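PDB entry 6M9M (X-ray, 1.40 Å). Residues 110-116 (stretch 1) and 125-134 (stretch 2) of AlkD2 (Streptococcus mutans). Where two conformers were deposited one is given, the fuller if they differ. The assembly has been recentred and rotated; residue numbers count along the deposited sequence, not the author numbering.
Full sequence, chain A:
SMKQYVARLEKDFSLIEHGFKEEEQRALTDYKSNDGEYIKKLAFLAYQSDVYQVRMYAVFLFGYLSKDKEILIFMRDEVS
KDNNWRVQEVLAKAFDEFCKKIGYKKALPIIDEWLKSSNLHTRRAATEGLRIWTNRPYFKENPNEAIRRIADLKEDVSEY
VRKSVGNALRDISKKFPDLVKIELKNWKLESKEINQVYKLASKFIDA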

# COMPACT_ATOMS: atom_id res chain seq x y z
N ILE A 110 -0.27 -13.17 -1.73
CA ILE A 110 -0.28 -12.19 -0.66
C ILE A 110 -1.13 -10.98 -1.04
O ILE A 110 -1.88 -10.46 -0.21
CB ILE A 110 1.17 -11.79 -0.32
CG1 ILE A 110 2.00 -12.99 0.10
CG2 ILE A 110 1.18 -10.71 0.74
CD1 ILE A 110 1.48 -13.74 1.24
N ILE A 111 -1.01 -10.51 -2.28
CA ILE A 111 -1.89 -9.47 -2.77
C ILE A 111 -3.34 -9.87 -2.54
O ILE A 111 -4.15 -9.10 -2.00
CB ILE A 111 -1.58 -9.18 -4.25
CG1 ILE A 111 -0.17 -8.58 -4.40
CG2 ILE A 111 -2.61 -8.24 -4.85
CD1 ILE A 111 0.34 -8.56 -5.81
N ASP A 112 -3.69 -11.10 -2.93
CA ASP A 112 -5.08 -11.54 -2.78
C ASP A 112 -5.49 -11.60 -1.32
O ASP A 112 -6.61 -11.25 -0.96
CB ASP A 112 -5.26 -12.88 -3.50
CG ASP A 112 -5.17 -12.73 -5.02
OD1 ASP A 112 -5.41 -11.61 -5.50
OD2 ASP A 112 -4.84 -13.71 -5.73
N GLU A 113 -4.58 -12.04 -0.45
CA GLU A 113 -4.86 -12.08 0.98
C GLU A 113 -5.13 -10.68 1.53
O GLU A 113 -6.10 -10.47 2.27
CB GLU A 113 -3.67 -12.73 1.67
CG GLU A 113 -3.70 -12.85 3.15
CD GLU A 113 -2.49 -13.65 3.63
OE1 GLU A 113 -1.45 -13.04 3.93
OE2 GLU A 113 -2.56 -14.89 3.66
N TRP A 114 -4.31 -9.70 1.17
CA TRP A 114 -4.52 -8.35 1.68
C TRP A 114 -5.82 -7.75 1.14
O TRP A 114 -6.55 -7.07 1.87
CB TRP A 114 -3.33 -7.45 1.36
CG TRP A 114 -2.12 -7.66 2.24
CD1 TRP A 114 -1.53 -8.84 2.59
CD2 TRP A 114 -1.38 -6.63 2.89
NE1 TRP A 114 -0.45 -8.61 3.41
CE2 TRP A 114 -0.33 -7.26 3.61
CE3 TRP A 114 -1.49 -5.24 2.94
CZ2 TRP A 114 0.59 -6.54 4.37
CZ3 TRP A 114 -0.56 -4.52 3.68
CH2 TRP A 114 0.46 -5.18 4.40
N LEU A 115 -6.14 -8.00 -0.14
CA LEU A 115 -7.37 -7.46 -0.71
C LEU A 115 -8.62 -8.05 -0.06
O LEU A 115 -9.68 -7.41 -0.11
CB LEU A 115 -7.42 -7.73 -2.22
CG LEU A 115 -6.41 -7.02 -3.10
CD1 LEU A 115 -6.44 -7.62 -4.50
CD2 LEU A 115 -6.69 -5.53 -3.14
N LYS A 116 -8.52 -9.22 0.56
CA LYS A 116 -9.65 -9.88 1.22
C LYS A 116 -9.61 -9.74 2.73
O LYS A 116 -10.46 -10.31 3.42
CB LYS A 116 -9.69 -11.36 0.81
CG LYS A 116 -10.03 -11.55 -0.67
CD LYS A 116 -10.00 -13.01 -1.09
CE LYS A 116 -10.11 -13.13 -2.60
NZ LYS A 116 -11.29 -12.39 -3.14
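Stretch 2, residues 125-134: AATEGLRIWT

Stretch 2 opens as a helix already under way at Ala125, with phi/psi near -61/-39, and the helix is assigned to 125-129. Its axis passes 9.4 Å from that of helix 110-115, and the two N-to-C directions make an angle of 121°, so the helices run broadly against each other but well askew. The CA atoms come nearest at Trp114 and Ala126, 6.3 Å apart.

At that point stretch 2 carries a small residue, Ala126. The methyl of Ala126 fits into the shallow hollow between two neighbouring side chains of stretch 1: Ala126 CB lies 3.9 Å from Trp114 CB and 3.9 Å from Leu115 CD2. A single carbon thus touches two consecutive side chains of stretch 1. Beside it, Ala125 also directs its CB toward stretch 1, and this methyl meets the Trp114 indole at its edge, near the ring plane, with Ala125 CB 4.0 Å from Trp114 CZ3.

Leu115 supplies the complementary bump. Its CA-to-CB bond points sideways, yet with chi1 at -67° (m) and chi2 at 169° (t) the end of the side chain comes nearer to stretch 2. There Leu115 CD2 reaches Thr127 CG2 at 3.4 Å, the tightest contact of the interface, while Leu115 CD1 approaches the edge of the Trp133 ring, 4.2 Å from Trp133 CH2.

Further on, Arg131 has an extended psi of 138°, the peptide bond before Ile132 is cis, and a 3-10 segment starts at Trp133. This bend does not take Trp133 out of reach: its CA-to-CB bond points toward stretch 1, and the indole is tied to its own stretch by a hydrogen bond from Trp133 NE1 to Thr127 O, 3.0 Å long with an N-H...O angle of 160°. The ring so held presents CH2 to Ile111 CG2 at 3.9 Å, in an oblique approach. Ile111 also extends its CD1 to Leu130 CD2, again at 3.9 Å, so its side chain touches both Leu130 and Trp133.

No hydrogen bond crosses between the stretches. The 311 Å² buried, summed over both sides, therefore rests on packing of carbon against carbon. Glu128 and Arg131 make no contact with stretch 1; they pair with each other through a salt bridge, Arg131 NH1 to Glu128 OE1 at 3.2 Å.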

# COMPACT_ATOMS: atom_id res chain seq x y z
N ALA A 125 -4.29 -0.51 1.55
CA ALA A 125 -2.84 -0.47 1.34
C ALA A 125 -2.45 -1.23 0.08
O ALA A 125 -1.56 -0.79 -0.67
CB ALA A 125 -2.11 -1.02 2.55
N ALA A 126 -3.11 -2.36 -0.17
CA ALA A 126 -2.80 -3.11 -1.38
C ALA A 126 -3.32 -2.41 -2.63
O ALA A 126 -2.61 -2.31 -3.64
CB ALA A 126 -3.38 -4.52 -1.28
N THR A 127 -4.57 -1.93 -2.60
CA THR A 127 -5.11 -1.29 -3.79
C THR A 127 -4.32 -0.04 -4.14
O THR A 127 -4.00 0.19 -5.31
CB THR A 127 -6.60 -0.96 -3.65
OG1 THR A 127 -6.83 -0.04 -2.57
CG2 THR A 127 -7.43 -2.24 -3.44
N GLU A 128 -4.01 0.79 -3.14
CA GLU A 128 -3.32 2.05 -3.38
C GLU A 128 -1.84 1.85 -3.62
O GLU A 128 -1.25 2.52 -4.48
CB GLU A 128 -3.51 2.97 -2.18
CG GLU A 128 -2.98 4.38 -2.37
CD GLU A 128 -3.81 5.26 -3.29
OE1 GLU A 128 -4.96 4.88 -3.63
OE2 GLU A 128 -3.31 6.34 -3.64
N GLY A 129 -1.21 0.95 -2.88
CA GLY A 129 0.24 0.82 -2.95
C GLY A 129 0.75 0.35 -4.29
O GLY A 129 1.85 0.71 -4.69
N LEU A 130 -0.05 -0.43 -5.02
CA LEU A 130 0.36 -0.92 -6.32
C LEU A 130 0.03 0.05 -7.46
O LEU A 130 0.42 -0.21 -8.61
CB LEU A 130 -0.25 -2.30 -6.59
CG LEU A 130 0.58 -3.48 -6.07
CD1 LEU A 130 0.69 -3.46 -4.55
CD2 LEU A 130 -0.03 -4.79 -6.58
N ARG A 131 -0.66 1.17 -7.20
CA ARG A 131 -0.94 2.12 -8.27
C ARG A 131 0.37 2.71 -8.79
O ARG A 131 1.27 3.04 -7.99
CB ARG A 131 -1.83 3.24 -7.75
CG ARG A 131 -3.25 2.80 -7.38
CD ARG A 131 -4.06 3.96 -6.81
NE ARG A 131 -4.24 4.98 -7.83
CZ ARG A 131 -4.68 6.20 -7.60
NH1 ARG A 131 -5.01 6.56 -6.37
NH2 ARG A 131 -4.81 7.06 -8.60
N ILE A 132 0.52 2.86 -10.11
CA ILE A 132 -0.39 2.39 -11.16
C ILE A 132 -0.12 0.91 -11.39
O ILE A 132 1.01 0.51 -11.69
CB ILE A 132 -0.14 3.22 -12.44
CG1 ILE A 132 -0.48 4.68 -12.17
CG2 ILE A 132 -0.92 2.63 -13.60
CD1 ILE A 132 -0.06 5.67 -13.27
N TRP A 133 -1.14 0.06 -11.25
CA TRP A 133 -0.89 -1.38 -11.19
C TRP A 133 -0.23 -1.87 -12.47
O TRP A 133 0.68 -2.70 -12.43
CB TRP A 133 -2.17 -2.17 -10.97
CG TRP A 133 -2.74 -2.22 -9.58
CD1 TRP A 133 -3.08 -1.17 -8.76
CD2 TRP A 133 -3.10 -3.42 -8.88
NE1 TRP A 133 -3.63 -1.66 -7.59
CE2 TRP A 133 -3.63 -3.03 -7.63
CE3 TRP A 133 -3.01 -4.78 -9.18
CZ2 TRP A 133 -4.09 -3.95 -6.71
CZ3 TRP A 133 -3.46 -5.69 -8.25
CH2 TRP A 133 -3.99 -5.27 -7.02
N THR A 134 -0.69 -1.38 -13.63
CA THR A 134 -0.20 -1.86 -14.92
C THR A 134 1.13 -1.24 -15.32
O THR A 134 1.61 -1.54 -16.41
CB THR A 134 -1.28 -1.65 -15.97
OG1 THR A 134 -1.82 -0.33 -15.86
CG2 THR A 134 -2.40 -2.65 -15.78